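Local coordinates for 3-oxoacyl-[acyl-carrier-protein] synthase (Arabidopsis thaliana, PDB 2IX4), which catalyses the condensation steps of mitochondrial fatty acid synthesis, adding two carbons from malonyl-ACP to a growing acyl chain, at residues T20-R23 against R24-D27; A329-A332 against R333-T337; S340-T344 against S345-A349; P392-K396 against R397-L401. All coordinates share one frame; numbering follows the deposited sequence. Where two conformers were deposited one is given.

Contact 1 (T20-R23 against R24-D27); sequences TTWR and RLID
W22 and I26 form the tight side of this helical turn. The end of I26 lies over one face of the indole. Its CD1 is 3.8 Å from the centroid of the six-membered ring and 18° off the normal, a CH-pi contact. CG1 sits over the same face, nearer the rim. W22 holds CG anti to its backbone N (chi1 -176°), which swings the indole forward along the helix towards I26. L25 meets the benzo part of the indole obliquely, with CD2 3.8 Å from W22 CZ3. F371 and L374 of helix 364-378 also pack on the indole, and H378 meets it with the two ring planes about 20° apart. With W22 cut back to an alanine, I26 CD1 and L25 CD2 would probably lose their aromatic partner, and a gap would open against helix 364-378.

The other side is loose and faces solvent. R23 and D27 carry opposite charges, but R23 has two positions, and in one of them NH1 is 4.2 Å from D27 OD1, beyond a salt bridge. R24 runs beside T20, with its CD 4.1 Å from T20 CG2, and its charged end forms a salt bridge with E29.

Four backbone bonds of i to i+4 type join the halves, among them I26 N to W22 O at 3.0 Å. This is an amphipathic alpha-helix, 18-26, with one apolar face packed on helix 364-378.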
loop_
_atom_site.group_PDB
_atom_site.type_symbol
_atom_site.label_atom_id
_atom_site.label_comp_id
_atom_site.label_asym_id
_atom_site.label_seq_id
_atom_site.Cartn_x
_atom_site.Cartn_y
_atom_site.Cartn_z
ATOM N N THR A 20 20.462 4.153 20.393
ATOM C CA THR A 20 21.396 3.083 20.050
ATOM C C THR A 20 21.737 3.052 18.554
ATOM O O THR A 20 22.907 2.930 18.189
ATOM C CB THR A 20 20.873 1.703 20.533
ATOM O OG1 THR A 20 20.711 1.730 21.958
ATOM C CG2 THR A 20 21.849 0.586 20.173
ATOM N N THR A 21 20.719 3.170 17.705
ATOM C CA THR A 21 20.910 3.156 16.249
ATOM C C THR A 21 21.798 4.315 15.783
ATOM O O THR A 21 22.796 4.095 15.096
ATOM C CB THR A 21 19.553 3.174 15.499
ATOM O OG1 THR A 21 18.853 1.952 15.754
ATOM C CG2 THR A 21 19.752 3.329 13.987
ATOM N N TRP A 22 21.433 5.535 16.176
ATOM C CA TRP A 22 22.178 6.744 15.813
ATOM C C TRP A 22 23.628 6.752 16.319
ATOM O O TRP A 22 24.534 7.148 15.582
ATOM C CB TRP A 22 21.438 7.998 16.301
ATOM C CG TRP A 22 22.081 9.295 15.888
ATOM C CD1 TRP A 22 22.729 10.180 16.700
ATOM C CD2 TRP A 22 22.137 9.846 14.565
ATOM N NE1 TRP A 22 23.182 11.249 15.967
ATOM C CE2 TRP A 22 22.835 11.069 14.654
ATOM C CE3 TRP A 22 21.663 9.425 13.314
ATOM C CZ2 TRP A 22 23.069 11.882 13.538
ATOM C CZ3 TRP A 22 21.899 10.229 12.204
ATOM C CH2 TRP A 22 22.596 11.445 12.325
ATOM N N ARG A 23 23.837 6.318 17.563
ATOM C CA ARG A 23 25.179 6.269 18.149
ATOM C C ARG A 23 26.086 5.336 17.351
ATOM O O ARG A 23 27.197 5.709 16.979
ATOM C CB ARG A 23 25.133 5.815 19.609
ATOM C CG ARG A 23 26.253 6.393 20.467
ATOM C CD ARG A 23 27.007 5.338 21.282
ATOM N NE ARG A 23 26.150 4.296 21.853
ATOM C CZ ARG A 23 26.288 2.992 21.620
ATOM N NH1 ARG A 23 27.259 2.544 20.832
ATOM N NH2 ARG A 23 25.455 2.129 22.188
ATOM N N ARG A 24 25.594 4.127 17.086
ATOM C CA ARG A 24 26.353 3.123 16.345
ATOM C C ARG A 24 26.567 3.502 14.878
ATOM O O ARG A 24 27.617 3.202 14.302
ATOM C CB ARG A 24 25.683 1.751 16.474
ATOM C CG ARG A 24 25.821 1.141 17.874
ATOM C CD ARG A 24 25.225 -0.259 17.972
ATOM N NE ARG A 24 25.723 -1.154 16.927
ATOM C CZ ARG A 24 25.315 -2.410 16.743
ATOM N NH1 ARG A 24 24.396 -2.946 17.541
ATOM N NH2 ARG A 24 25.832 -3.134 15.757
ATOM N N LEU A 25 25.580 4.178 14.291
ATOM C CA LEU A 25 25.683 4.670 12.915
ATOM C C LEU A 25 26.818 5.685 12.780
ATOM O O LEU A 25 27.657 5.568 11.884
ATOM C CB LEU A 25 24.360 5.301 12.456
ATOM C CG LEU A 25 24.310 5.873 11.031
ATOM C CD1 LEU A 25 24.228 4.760 9.987
ATOM C CD2 LEU A 25 23.144 6.839 10.876
ATOM N N ILE A 26 26.833 6.668 13.680
ATOM C CA ILE A 26 27.845 7.731 13.672
ATOM C C ILE A 26 29.243 7.186 13.986
ATOM O O ILE A 26 30.234 7.652 13.422
ATOM C CB ILE A 26 27.451 8.901 14.630
ATOM C CG1 ILE A 26 26.127 9.554 14.185
ATOM C CG2 ILE A 26 28.570 9.945 14.747
ATOM C CD1 ILE A 26 26.045 9.938 12.700
ATOM N N ASP A 27 29.305 6.184 14.862
ATOM C CA ASP A 27 30.558 5.516 15.219
ATOM C C ASP A 27 31.094 4.612 14.109
ATOM O O ASP A 27 32.190 4.067 14.228
ATOM C CB ASP A 27 30.385 4.701 16.504
ATOM C CG ASP A 27 30.218 5.573 17.734
ATOM O OD1 ASP A 27 30.017 5.004 18.828
ATOM O OD2 ASP A 27 30.280 6.817 17.610
#

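Contact 2 (A329-A332 against R333-T337); sequences AVEA and RAIKT
R333 folds back along the helix over the carbonyl of A329. Its CG is anti to the backbone N (chi1 -151°), and a later bend at chi3 turns the guanidinium flat above A329 O. That oxygen lies 3.7 Å from the guanidinium plane, over its centre, so it faces the flat of the group. The same oxygen takes the backbone N of R333 at 2.9 Å. The two end nitrogens touch A329 and V330: NH2 is 3.7 Å from A329 CB, and NH1 is 3.9 Å from V330 CG2. NH1 also donates to the backbone O of E291. A methionine in place of R333 would probably leave E291 O without this donor and A329 O without the cationic group above it.

E331 and I335 cross at a slant on another side of the helix, with CG of E331 4.0 Å from I335 CD1. The E331 chain is extended beyond CG. Its carboxylate accepts bonds from H320 N, A321 N and N415 ND2. H320 is a predicted active-site residue and N415 a potassium ligand, so E331 probably helps position both.

The two segments are successive turns of helix 325-339. A334 packs on helix 294-307, I335 on L348 just before strand 349-351, and A332 on F394 of the 392-401 loop.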
loop_
_atom_site.group_PDB
_atom_site.type_symbol
_atom_site.label_atom_id
_atom_site.label_comp_id
_atom_site.label_asym_id
_atom_site.label_seq_id
_atom_site.Cartn_x
_atom_site.Cartn_y
_atom_site.Cartn_z
ATOM N N ALA A 329 25.164 4.711 -9.473
ATOM C CA ALA A 329 25.682 5.612 -10.498
ATOM C C ALA A 329 24.593 6.535 -11.042
ATOM O O ALA A 329 24.826 7.731 -11.241
ATOM C CB ALA A 329 26.315 4.814 -11.628
ATOM N N VAL A 330 23.410 5.972 -11.282
ATOM C CA VAL A 330 22.258 6.731 -11.769
ATOM C C VAL A 330 21.876 7.835 -10.781
ATOM O O VAL A 330 21.681 8.985 -11.175
ATOM C CB VAL A 330 21.047 5.805 -12.073
ATOM C CG1 VAL A 330 19.777 6.611 -12.280
ATOM C CG2 VAL A 330 21.327 4.941 -13.300
ATOM N N GLU A 331 21.795 7.497 -9.496
ATOM C CA GLU A 331 21.467 8.497 -8.484
ATOM C C GLU A 331 22.562 9.562 -8.379
ATOM O O GLU A 331 22.259 10.751 -8.278
ATOM C CB GLU A 331 21.191 7.855 -7.123
ATOM C CG GLU A 331 20.644 8.846 -6.095
ATOM C CD GLU A 331 20.373 8.221 -4.749
ATOM O OE1 GLU A 331 20.824 7.082 -4.511
ATOM O OE2 GLU A 331 19.702 8.874 -3.918
ATOM N N ALA A 332 23.825 9.134 -8.412
ATOM C CA ALA A 332 24.961 10.059 -8.391
ATOM C C ALA A 332 24.862 11.057 -9.544
ATOM O O ALA A 332 25.061 12.258 -9.356
ATOM C CB ALA A 332 26.280 9.293 -8.461
ATOM N N ARG A 333 24.543 10.540 -10.730
ATOM C CA ARG A 333 24.321 11.348 -11.926
ATOM C C ARG A 333 23.169 12.335 -11.712
ATOM O O ARG A 333 23.264 13.507 -12.083
ATOM C CB ARG A 333 24.019 10.425 -13.106
ATOM C CG ARG A 333 24.439 10.960 -14.457
ATOM C CD ARG A 333 24.456 9.852 -15.506
ATOM N NE ARG A 333 25.521 8.874 -15.274
ATOM C CZ ARG A 333 25.328 7.584 -15.000
ATOM N NH1 ARG A 333 24.103 7.078 -14.925
ATOM N NH2 ARG A 333 26.374 6.789 -14.810
ATOM N N ALA A 334 22.095 11.852 -11.091
ATOM C CA ALA A 334 20.915 12.661 -10.794
ATOM C C ALA A 334 21.200 13.761 -9.767
ATOM O O ALA A 334 20.696 14.879 -9.899
ATOM C CB ALA A 334 19.774 11.775 -10.322
ATOM N N ILE A 335 22.005 13.439 -8.753
ATOM C CA ILE A 335 22.437 14.424 -7.755
ATOM C C ILE A 335 23.290 15.520 -8.411
ATOM O O ILE A 335 23.158 16.698 -8.075
ATOM C CB ILE A 335 23.170 13.759 -6.553
ATOM C CG1 ILE A 335 22.191 12.899 -5.748
ATOM C CG2 ILE A 335 23.816 14.813 -5.644
ATOM C CD1 ILE A 335 22.848 11.951 -4.743
ATOM N N LYS A 336 24.142 15.128 -9.356
ATOM C CA LYS A 336 24.909 16.084 -10.159
ATOM C C LYS A 336 24.020 17.005 -10.987
ATOM O O LYS A 336 24.324 18.188 -11.136
ATOM C CB LYS A 336 25.904 15.367 -11.079
ATOM C CG LYS A 336 27.369 15.654 -10.763
ATOM C CD LYS A 336 28.317 15.060 -11.805
ATOM C CE LYS A 336 28.370 15.904 -13.072
ATOM N NZ LYS A 336 29.416 15.434 -14.027
ATOM N N THR A 337 22.935 16.460 -11.531
ATOM C CA THR A 337 22.014 17.228 -12.375
ATOM C C THR A 337 21.196 18.239 -11.559
ATOM O O THR A 337 20.983 19.371 -11.992
ATOM C CB THR A 337 21.082 16.292 -13.189
ATOM O OG1 THR A 337 21.875 15.441 -14.028
ATOM C CG2 THR A 337 20.118 17.089 -14.067
#

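Contact 3 (S340-T344 against S345-A349); sequences SEHAT and SGTLA
The chain leaves the short helix 341-344 through G346, whose positive phi (92°) turns it back so that L348 N bonds to H342 O at 2.9 Å. G346 N also reaches A343 O at 3.2 Å, from above the carbonyl plane. S345 grips the last turn twice. Its OG and its N both donate to E341 O, the OG at 2.9 Å and in the carbonyl plane. S345 OG lies between its backbone N and carbonyl carbon (chi1 68°), a position from which it can reach back to that oxygen. It also accepts a bond from T347 OG1 at 2.8 Å.

H342 turns its imidazole towards the returning chain. T347 and L348 both cross it at about a right angle. T347 CG2 approaches CE1 obliquely at 3.6 Å, and L348 CB comes equally near CD2. H342 NE2 is bonded to I314 O, which helps fix the ring's rotation. On the inner side L348 CD2 meets A343 CB at 4.0 Å. A water bridges the turn by donating to both A343 O and L348 O.

This is a helix C-terminus ended by a positive-phi glycine. The bond back to H342 O comes from L348 N, one residue later than in a Schellman motif, and the chain then enters strand 349-351.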
loop_
_atom_site.group_PDB
_atom_site.type_symbol
_atom_site.label_atom_id
_atom_site.label_comp_id
_atom_site.label_asym_id
_atom_site.label_seq_id
_atom_site.Cartn_x
_atom_site.Cartn_y
_atom_site.Cartn_z
ATOM N N SER A 340 24.192 20.495 -9.492
ATOM C CA SER A 340 25.290 20.984 -10.342
ATOM C C SER A 340 26.483 21.552 -9.562
ATOM O O SER A 340 27.188 20.803 -8.884
ATOM C CB SER A 340 24.776 21.970 -11.404
ATOM O OG SER A 340 24.092 23.060 -10.812
ATOM N N GLU A 341 26.685 22.868 -9.640
ATOM C CA GLU A 341 27.843 23.532 -9.028
ATOM C C GLU A 341 27.918 23.312 -7.511
ATOM O O GLU A 341 29.006 23.166 -6.955
ATOM C CB GLU A 341 27.846 25.034 -9.352
ATOM C CG GLU A 341 27.320 25.403 -10.746
ATOM C CD GLU A 341 28.237 24.961 -11.876
ATOM O OE1 GLU A 341 27.932 23.935 -12.522
ATOM O OE2 GLU A 341 29.260 25.637 -12.121
ATOM N N HIS A 342 26.755 23.276 -6.860
ATOM C CA HIS A 342 26.657 23.036 -5.416
ATOM C C HIS A 342 27.200 21.658 -5.027
ATOM O O HIS A 342 27.721 21.478 -3.925
ATOM C CB HIS A 342 25.206 23.197 -4.951
ATOM C CG HIS A 342 25.023 23.089 -3.468
ATOM N ND1 HIS A 342 25.529 24.019 -2.585
ATOM C CD2 HIS A 342 24.370 22.171 -2.716
ATOM C CE1 HIS A 342 25.207 23.670 -1.351
ATOM N NE2 HIS A 342 24.502 22.554 -1.403
ATOM N N ALA A 343 27.084 20.700 -5.946
ATOM C CA ALA A 343 27.563 19.337 -5.725
ATOM C C ALA A 343 28.995 19.126 -6.215
ATOM O O ALA A 343 29.807 18.514 -5.516
ATOM C CB ALA A 343 26.628 18.335 -6.385
ATOM N N THR A 344 29.294 19.632 -7.414
ATOM C CA THR A 344 30.597 19.417 -8.055
ATOM C C THR A 344 31.742 20.202 -7.409
ATOM O O THR A 344 32.912 19.890 -7.638
ATOM C CB THR A 344 30.559 19.727 -9.572
ATOM O OG1 THR A 344 30.203 21.100 -9.776
ATOM C CG2 THR A 344 29.555 18.826 -10.288
ATOM N N SER A 345 31.404 21.217 -6.615
ATOM C CA SER A 345 32.403 22.004 -5.888
ATOM C C SER A 345 32.775 21.354 -4.555
ATOM O O SER A 345 33.760 21.739 -3.923
ATOM C CB SER A 345 31.904 23.434 -5.650
ATOM O OG SER A 345 30.808 23.454 -4.748
ATOM N N GLY A 346 31.979 20.374 -4.135
ATOM C CA GLY A 346 32.203 19.675 -2.875
ATOM C C GLY A 346 31.471 20.289 -1.696
ATOM O O GLY A 346 31.641 19.845 -0.559
ATOM N N THR A 347 30.656 21.307 -1.970
ATOM C CA THR A 347 29.877 21.992 -0.937
ATOM C C THR A 347 28.773 21.092 -0.375
ATOM O O THR A 347 28.560 21.052 0.839
ATOM C CB THR A 347 29.264 23.313 -1.461
ATOM O OG1 THR A 347 30.287 24.114 -2.067
ATOM C CG2 THR A 347 28.616 24.104 -0.325
ATOM N N LEU A 348 28.078 20.376 -1.259
ATOM C CA LEU A 348 27.006 19.474 -0.844
ATOM C C LEU A 348 27.555 18.233 -0.146
ATOM O O LEU A 348 28.426 17.540 -0.682
ATOM C CB LEU A 348 26.131 19.064 -2.041
ATOM C CG LEU A 348 25.019 18.030 -1.802
ATOM C CD1 LEU A 348 23.844 18.616 -1.015
ATOM C CD2 LEU A 348 24.535 17.443 -3.118
ATOM N N ALA A 349 27.041 17.970 1.053
ATOM C CA ALA A 349 27.342 16.740 1.773
ATOM C C ALA A 349 26.302 15.691 1.419
ATOM O O ALA A 349 25.103 15.957 1.476
ATOM C CB ALA A 349 27.355 16.986 3.277
HETATM O O HOH W 1 29.555 17.285 -3.179
#

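Contact 4 (P392-K396 against R397-L401); sequences PIFDK and RFMPL
F394 packs against P400, F398 and M399. P400 CD sits almost squarely over one face of the F394 ring, 3.6 Å from the centroid and 8° off the normal, a CH-pi contact. On the opposite face is CG2 of the preceding residue, I393. The F398 ring meets F394 obliquely, with centroids 5.2 Å apart and planes at 48°. There F394 CD2 lies over a face of F398, offset towards its rim. M399 SD stands obliquely to the F394 ring in a Met-aromatic contact, and the sulfur is 4.0 Å from F394 CB.

D395 closes the turn and so probably helps to position these rings. Its CG lies between the backbone N and carbonyl carbon (chi1 62°), which brings the carboxylate round to the amides ahead. OD1 accepts F398 N at 2.7 Å, nearly along its C-O axis. It also accepts R397 N at 2.9 Å, on the anti side and out of the carboxylate plane. In return D395 N donates to F398 O at 2.9 Å. F398 O also lies at the edge of the F394 ring.

Further out, F239 meets F394 edge-to-face, and F350 of strand 349-351 packs on F398. Helix 325-339 touches both rings.

The carboxylate is held mainly by two backbone N-H groups rather than by a counter-charge. The R397 guanidinium turns a face to D395 OD2, and their long salt bridge has no N-H directed at the oxygen. The carboxylate probably eases the R397 charge a little, while K396 NZ, 4.0 Å from R397 NE, adds like charge on this exposed side.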
loop_
_atom_site.group_PDB
_atom_site.type_symbol
_atom_site.label_atom_id
_atom_site.label_comp_id
_atom_site.label_asym_id
_atom_site.label_seq_id
_atom_site.Cartn_x
_atom_site.Cartn_y
_atom_site.Cartn_z
ATOM N N PRO A 392 33.966 6.068 -10.603
ATOM C CA PRO A 392 34.563 7.004 -11.566
ATOM C C PRO A 392 33.835 8.339 -11.734
ATOM O O PRO A 392 34.468 9.329 -12.103
ATOM C CB PRO A 392 34.513 6.224 -12.879
ATOM C CG PRO A 392 34.641 4.818 -12.468
ATOM C CD PRO A 392 33.930 4.695 -11.145
ATOM N N ILE A 393 32.528 8.366 -11.475
ATOM C CA ILE A 393 31.752 9.609 -11.544
ATOM C C ILE A 393 32.245 10.644 -10.521
ATOM O O ILE A 393 32.143 11.850 -10.747
ATOM C CB ILE A 393 30.217 9.359 -11.392
ATOM C CG1 ILE A 393 29.419 10.560 -11.918
ATOM C CG2 ILE A 393 29.837 9.028 -9.942
ATOM C CD1 ILE A 393 27.973 10.253 -12.254
ATOM N N PHE A 394 32.797 10.156 -9.414
ATOM C CA PHE A 394 33.258 11.014 -8.331
ATOM C C PHE A 394 34.693 11.488 -8.530
ATOM O O PHE A 394 35.512 10.796 -9.144
ATOM C CB PHE A 394 33.126 10.294 -6.987
ATOM C CG PHE A 394 31.721 9.875 -6.657
ATOM C CD1 PHE A 394 31.392 8.529 -6.550
ATOM C CD2 PHE A 394 30.723 10.826 -6.456
ATOM C CE1 PHE A 394 30.093 8.138 -6.244
ATOM C CE2 PHE A 394 29.423 10.443 -6.154
ATOM C CZ PHE A 394 29.108 9.098 -6.043
ATOM N N ASP A 395 34.983 12.677 -8.013
ATOM C CA ASP A 395 36.338 13.221 -8.021
ATOM C C ASP A 395 36.675 13.823 -6.658
ATOM O O ASP A 395 35.900 13.689 -5.707
ATOM C CB ASP A 395 36.526 14.241 -9.158
ATOM C CG ASP A 395 35.613 15.462 -9.033
ATOM O OD1 ASP A 395 35.221 15.840 -7.907
ATOM O OD2 ASP A 395 35.300 16.064 -10.080
ATOM N N LYS A 396 37.821 14.492 -6.574
ATOM C CA LYS A 396 38.292 15.110 -5.330
ATOM C C LYS A 396 37.232 15.951 -4.607
ATOM O O LYS A 396 37.158 15.938 -3.376
ATOM C CB LYS A 396 39.567 15.926 -5.587
ATOM C CG LYS A 396 39.527 16.824 -6.829
ATOM C CD LYS A 396 40.922 16.999 -7.420
ATOM C CE LYS A 396 40.997 18.197 -8.361
ATOM N NZ LYS A 396 41.042 19.494 -7.620
ATOM N N ARG A 397 36.405 16.654 -5.377
ATOM C CA ARG A 397 35.372 17.528 -4.824
ATOM C C ARG A 397 34.009 16.835 -4.707
ATOM O O ARG A 397 33.439 16.754 -3.614
ATOM C CB ARG A 397 35.266 18.815 -5.649
ATOM C CG ARG A 397 36.412 19.794 -5.414
ATOM C CD ARG A 397 36.528 20.822 -6.528
ATOM N NE ARG A 397 37.085 20.246 -7.754
ATOM C CZ ARG A 397 36.434 20.147 -8.911
ATOM N NH1 ARG A 397 35.189 20.597 -9.028
ATOM N NH2 ARG A 397 37.036 19.603 -9.963
ATOM N N PHE A 398 33.495 16.342 -5.832
ATOM C CA PHE A 398 32.217 15.630 -5.861
ATOM C C PHE A 398 32.408 14.198 -5.361
ATOM O O PHE A 398 32.852 13.327 -6.107
ATOM C CB PHE A 398 31.620 15.660 -7.276
ATOM C CG PHE A 398 30.282 14.988 -7.392
ATOM C CD1 PHE A 398 29.237 15.327 -6.537
ATOM C CD2 PHE A 398 30.060 14.027 -8.372
ATOM C CE1 PHE A 398 27.998 14.709 -6.646
ATOM C CE2 PHE A 398 28.827 13.404 -8.489
ATOM C CZ PHE A 398 27.792 13.746 -7.626
ATOM N N MET A 399 32.070 13.972 -4.092
ATOM C CA MET A 399 32.437 12.746 -3.382
ATOM C C MET A 399 31.512 12.510 -2.186
ATOM O O MET A 399 31.253 13.438 -1.418
ATOM C CB MET A 399 33.894 12.860 -2.904
ATOM C CG MET A 399 34.485 11.620 -2.244
ATOM S SD MET A 399 34.743 10.242 -3.382
ATOM C CE MET A 399 36.132 10.808 -4.360
ATOM N N PRO A 400 31.008 11.268 -2.021
ATOM C CA PRO A 400 30.203 10.962 -0.837
ATOM C C PRO A 400 31.046 10.961 0.436
ATOM O O PRO A 400 32.250 10.700 0.374
ATOM C CB PRO A 400 29.676 9.553 -1.122
ATOM C CG PRO A 400 30.674 8.956 -2.056
ATOM C CD PRO A 400 31.144 10.097 -2.910
ATOM N N LEU A 401 30.413 11.249 1.570
ATOM C CA LEU A 401 31.099 11.276 2.861
ATOM C C LEU A 401 31.555 9.882 3.260
ATOM O O LEU A 401 30.794 8.923 3.149
ATOM C CB LEU A 401 30.190 11.846 3.957
ATOM C CG LEU A 401 29.608 13.259 3.829
ATOM C CD1 LEU A 401 28.741 13.564 5.042
ATOM C CD2 LEU A 401 30.685 14.323 3.663
#

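Overall arrangement
Contacts 2, 3 and 4 form one cluster, with centres 10 to 12 Å apart. Contact 1 stands apart, about 24 to 27 Å from them between centres, and touches none. Contact 2 is the most buried and touches both of the others in the cluster; its K336 meets T344 and F398. Contacts 1, 3 and 4 are only partly buried. Contacts 3 and 4 also meet directly, with A343 O near the F398 ring. Contacts 1 and 2 are turns within regular helices, whereas contact 3 ends a helix and contact 4 shapes a loop. Contacts 1 and 4 use aromatic faces. Contact 2 rests on an arginine over a carbonyl and a buried carboxylate; contact 3 relies more on backbone bonds, serine and water.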